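PDB 4MLG: beta-xylosidase from Uncultured organism, which probably hydrolyses xylosidic bonds at the ends of xylo-oligosaccharides, as a calcium-containing beta-propeller glycosidase of family 43. Local coordinates for residues A[233-238]-A[314-319]. Numbering follows the deposited sequence.
Sequences KYYFSY and GSIQPI
Y235, on strand 233-239, reaches out and donates its hydroxyl to the backbone carbonyl of G314, with OH 2.6 Å from O. The donor meets the oxygen at a C=O...OH angle of 127°. It is tilted 19° from the carbonyl plane, while G314 O lies near the plane of the phenol ring, at its edge. This is the one hydrogen bond between the two segments. Apolar contact adds to it nearer the CB end of the ring: CD1 of I316 comes obliquely to CD1 of Y235 at 4.1 Å, the two side chains passing one another and pointing roughly opposite ways. I316 has CG1 anti to its carbonyl carbon (chi1 -51°) and an extended chi2, which carries the terminal methyl back to the tyrosine. The chain of K233, bent at chi3, reaches out beyond the ring, and its NZ comes 4.0 Å from CA of G314, a contact without a bond. Around the contact, the ring of H228 of strand 223-230 meets that of Y235 with the two planes nearly parallel, and the hydroxyl of Y248 of strand 246-251 is hydrogen-bonded to I316 N. The loop after strand 302-308 thus packs against strand 233-239, which lies between strands 223-230 and 246-251 in a sheet of the propeller.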
ATOM      1  N   LYS A 233      15.169 -27.325  19.522  1.00 70.26           N
ATOM      2  CA  LYS A 233      15.403 -25.904  19.748  1.00 69.21           C
ATOM      3  C   LYS A 233      15.196 -25.096  18.467  1.00 64.21           C
ATOM      4  O   LYS A 233      15.478 -25.577  17.369  1.00 61.61           O
ATOM      5  CB  LYS A 233      16.814 -25.681  20.298  1.00 71.76           C
ATOM      6  CG  LYS A 233      16.968 -24.419  21.131  1.00 73.75           C
ATOM      7  CD  LYS A 233      18.411 -24.214  21.562  1.00 76.05           C
ATOM      8  CE  LYS A 233      18.952 -25.427  22.302  1.00 79.34           C
ATOM      9  NZ  LYS A 233      20.381 -25.254  22.685  1.00 79.84           N
ATOM     10  N   TYR A 234      14.697 -23.873  18.613  1.00 63.89           N
ATOM     11  CA  TYR A 234      14.488 -22.988  17.470  1.00 63.80           C
ATOM     12  C   TYR A 234      15.732 -22.155  17.179  1.00 63.60           C
ATOM     13  O   TYR A 234      16.443 -21.740  18.095  1.00 63.97           O
ATOM     14  CB  TYR A 234      13.290 -22.065  17.708  1.00 63.48           C
ATOM     15  CG  TYR A 234      11.944 -22.740  17.582  1.00 65.36           C
ATOM     16  CD1 TYR A 234      11.226 -22.682  16.396  1.00 65.30           C
ATOM     17  CD2 TYR A 234      11.387 -23.431  18.651  1.00 67.62           C
ATOM     18  CE1 TYR A 234       9.992 -23.294  16.276  1.00 66.77           C
ATOM     19  CE2 TYR A 234      10.155 -24.048  18.540  1.00 68.35           C
ATOM     20  CZ  TYR A 234       9.461 -23.975  17.351  1.00 67.76           C
ATOM     21  OH  TYR A 234       8.234 -24.586  17.234  1.00 68.19           O
ATOM     22  N   TYR A 235      15.991 -21.912  15.899  1.00 62.52           N
ATOM     23  CA  TYR A 235      17.130 -21.100  15.495  1.00 62.36           C
ATOM     24  C   TYR A 235      16.706 -20.013  14.515  1.00 60.42           C
ATOM     25  O   TYR A 235      16.441 -20.291  13.346  1.00 61.11           O
ATOM     26  CB  TYR A 235      18.218 -21.968  14.860  1.00 64.63           C
ATOM     27  CG  TYR A 235      18.934 -22.890  15.824  1.00 68.60           C
ATOM     28  CD1 TYR A 235      20.105 -22.492  16.456  1.00 69.91           C
ATOM     29  CD2 TYR A 235      18.444 -24.162  16.093  1.00 70.62           C
ATOM     30  CE1 TYR A 235      20.765 -23.333  17.334  1.00 72.13           C
ATOM     31  CE2 TYR A 235      19.096 -25.009  16.971  1.00 72.76           C
ATOM     32  CZ  TYR A 235      20.255 -24.589  17.587  1.00 73.86           C
ATOM     33  OH  TYR A 235      20.905 -25.431  18.461  1.00 76.84           O
ATOM     34  N   PHE A 236      16.639 -18.775  14.995  1.00 58.28           N
ATOM     35  CA  PHE A 236      16.331 -17.648  14.127  1.00 55.64           C
ATOM     36  C   PHE A 236      17.612 -16.948  13.695  1.00 54.81           C
ATOM     37  O   PHE A 236      18.247 -16.248  14.486  1.00 55.77           O
ATOM     38  CB  PHE A 236      15.399 -16.659  14.828  1.00 55.13           C
ATOM     39  CG  PHE A 236      15.057 -15.457  13.993  1.00 53.73           C
ATOM     40  CD1 PHE A 236      14.098 -15.541  12.995  1.00 53.14           C
ATOM     41  CD2 PHE A 236      15.696 -14.245  14.203  1.00 53.34           C
ATOM     42  CE1 PHE A 236      13.781 -14.437  12.220  1.00 52.33           C
ATOM     43  CE2 PHE A 236      15.385 -13.136  13.433  1.00 52.84           C
ATOM     44  CZ  PHE A 236      14.424 -13.232  12.441  1.00 52.62           C
ATOM     45  N   SER A 237      17.991 -17.147  12.438  1.00 53.47           N
ATOM     46  CA  SER A 237      19.182 -16.512  11.892  1.00 53.31           C
ATOM     47  C   SER A 237      18.800 -15.349  10.982  1.00 55.43           C
ATOM     48  O   SER A 237      17.670 -15.277  10.493  1.00 56.49           O
ATOM     49  CB  SER A 237      20.039 -17.531  11.144  1.00 51.78           C
ATOM     50  OG  SER A 237      19.295 -18.177  10.126  1.00 50.23           O
ATOM     51  N   TYR A 238      19.747 -14.441  10.760  1.00 54.70           N
ATOM     52  CA  TYR A 238      19.467 -13.208  10.032  1.00 53.47           C
ATOM     53  C   TYR A 238      20.743 -12.486   9.615  1.00 55.03           C
ATOM     54  O   TYR A 238      21.841 -12.854  10.034  1.00 56.52           O
ATOM     55  CB  TYR A 238      18.606 -12.275  10.888  1.00 51.98           C
ATOM     56  CG  TYR A 238      19.218 -11.934  12.231  1.00 50.88           C
ATOM     57  CD1 TYR A 238      19.929 -10.755  12.414  1.00 50.43           C
ATOM     58  CD2 TYR A 238      19.082 -12.791  13.316  1.00 51.05           C
ATOM     59  CE1 TYR A 238      20.488 -10.441  13.637  1.00 51.54           C
ATOM     60  CE2 TYR A 238      19.638 -12.486  14.542  1.00 51.29           C
ATOM     61  CZ  TYR A 238      20.340 -11.310  14.697  1.00 52.14           C
ATOM     62  OH  TYR A 238      20.894 -11.002  15.917  1.00 53.41           O
ATOM     63  N   GLY A 314      24.660 -27.106  21.540  1.00 85.81           N
ATOM     64  CA  GLY A 314      23.619 -26.529  20.707  1.00 81.84           C
ATOM     65  C   GLY A 314      24.082 -25.383  19.827  1.00 78.36           C
ATOM     66  O   GLY A 314      23.428 -25.049  18.838  1.00 75.07           O
ATOM     67  N   SER A 315      25.210 -24.778  20.184  1.00 77.62           N
ATOM     68  CA  SER A 315      25.740 -23.644  19.436  1.00 73.61           C
ATOM     69  C   SER A 315      26.199 -24.048  18.035  1.00 70.68           C
ATOM     70  O   SER A 315      26.464 -25.222  17.772  1.00 71.19           O
ATOM     71  CB  SER A 315      26.893 -22.989  20.201  1.00 75.53           C
ATOM     72  OG  SER A 315      27.969 -23.893  20.380  1.00 77.40           O
ATOM     73  N   ILE A 316      26.287 -23.067  17.141  1.00 67.50           N
ATOM     74  CA  ILE A 316      26.714 -23.308  15.766  1.00 64.87           C
ATOM     75  C   ILE A 316      28.170 -22.895  15.573  1.00 66.75           C
ATOM     76  O   ILE A 316      28.564 -21.791  15.951  1.00 67.49           O
ATOM     77  CB  ILE A 316      25.840 -22.524  14.764  1.00 60.29           C
ATOM     78  CG1 ILE A 316      24.355 -22.773  15.034  1.00 58.65           C
ATOM     79  CG2 ILE A 316      26.194 -22.900  13.332  1.00 57.77           C
ATOM     80  CD1 ILE A 316      23.430 -21.974  14.137  1.00 54.60           C
ATOM     81  N   GLN A 317      28.968 -23.784  14.987  1.00 67.85           N
ATOM     82  CA  GLN A 317      30.362 -23.471  14.688  1.00 70.93           C
ATOM     83  C   GLN A 317      30.439 -22.385  13.619  1.00 66.93           C
ATOM     84  O   GLN A 317      29.930 -22.563  12.512  1.00 65.07           O
ATOM     85  CB  GLN A 317      31.121 -24.721  14.233  1.00 75.57           C
ATOM     86  CG  GLN A 317      31.282 -25.783  15.311  1.00 82.04           C
ATOM     87  CD  GLN A 317      32.050 -27.000  14.827  1.00 87.29           C
ATOM     88  OE1 GLN A 317      32.333 -27.139  13.637  1.00 87.60           O
ATOM     89  NE2 GLN A 317      32.393 -27.888  15.753  1.00 91.74           N
ATOM     90  N   PRO A 318      31.075 -21.251  13.953  1.00 65.81           N
ATOM     91  CA  PRO A 318      31.170 -20.103  13.045  1.00 62.93           C
ATOM     92  C   PRO A 318      31.860 -20.458  11.731  1.00 62.13           C
ATOM     93  O   PRO A 318      32.845 -21.194  11.733  1.00 65.23           O
ATOM     94  CB  PRO A 318      32.008 -19.094  13.840  1.00 65.05           C
ATOM     95  CG  PRO A 318      32.726 -19.904  14.862  1.00 68.81           C
ATOM     96  CD  PRO A 318      31.792 -21.015  15.216  1.00 68.58           C
ATOM     97  N   ILE A 319      31.334 -19.945  10.623  1.00 58.73           N
ATOM     98  CA  ILE A 319      31.910 -20.198   9.306  1.00 59.41           C
ATOM     99  C   ILE A 319      32.586 -18.939   8.765  1.00 62.36           C
ATOM    100  O   ILE A 319      32.033 -17.842   8.843  1.00 61.16           O
ATOM    101  CB  ILE A 319      30.846 -20.695   8.307  1.00 55.18           C
ATOM    102  CG1 ILE A 319      30.222 -22.003   8.800  1.00 54.83           C
ATOM    103  CG2 ILE A 319      31.451 -20.890   6.928  1.00 54.02           C
ATOM    104  CD1 ILE A 319      29.189 -22.576   7.859  1.00 51.76           C
TER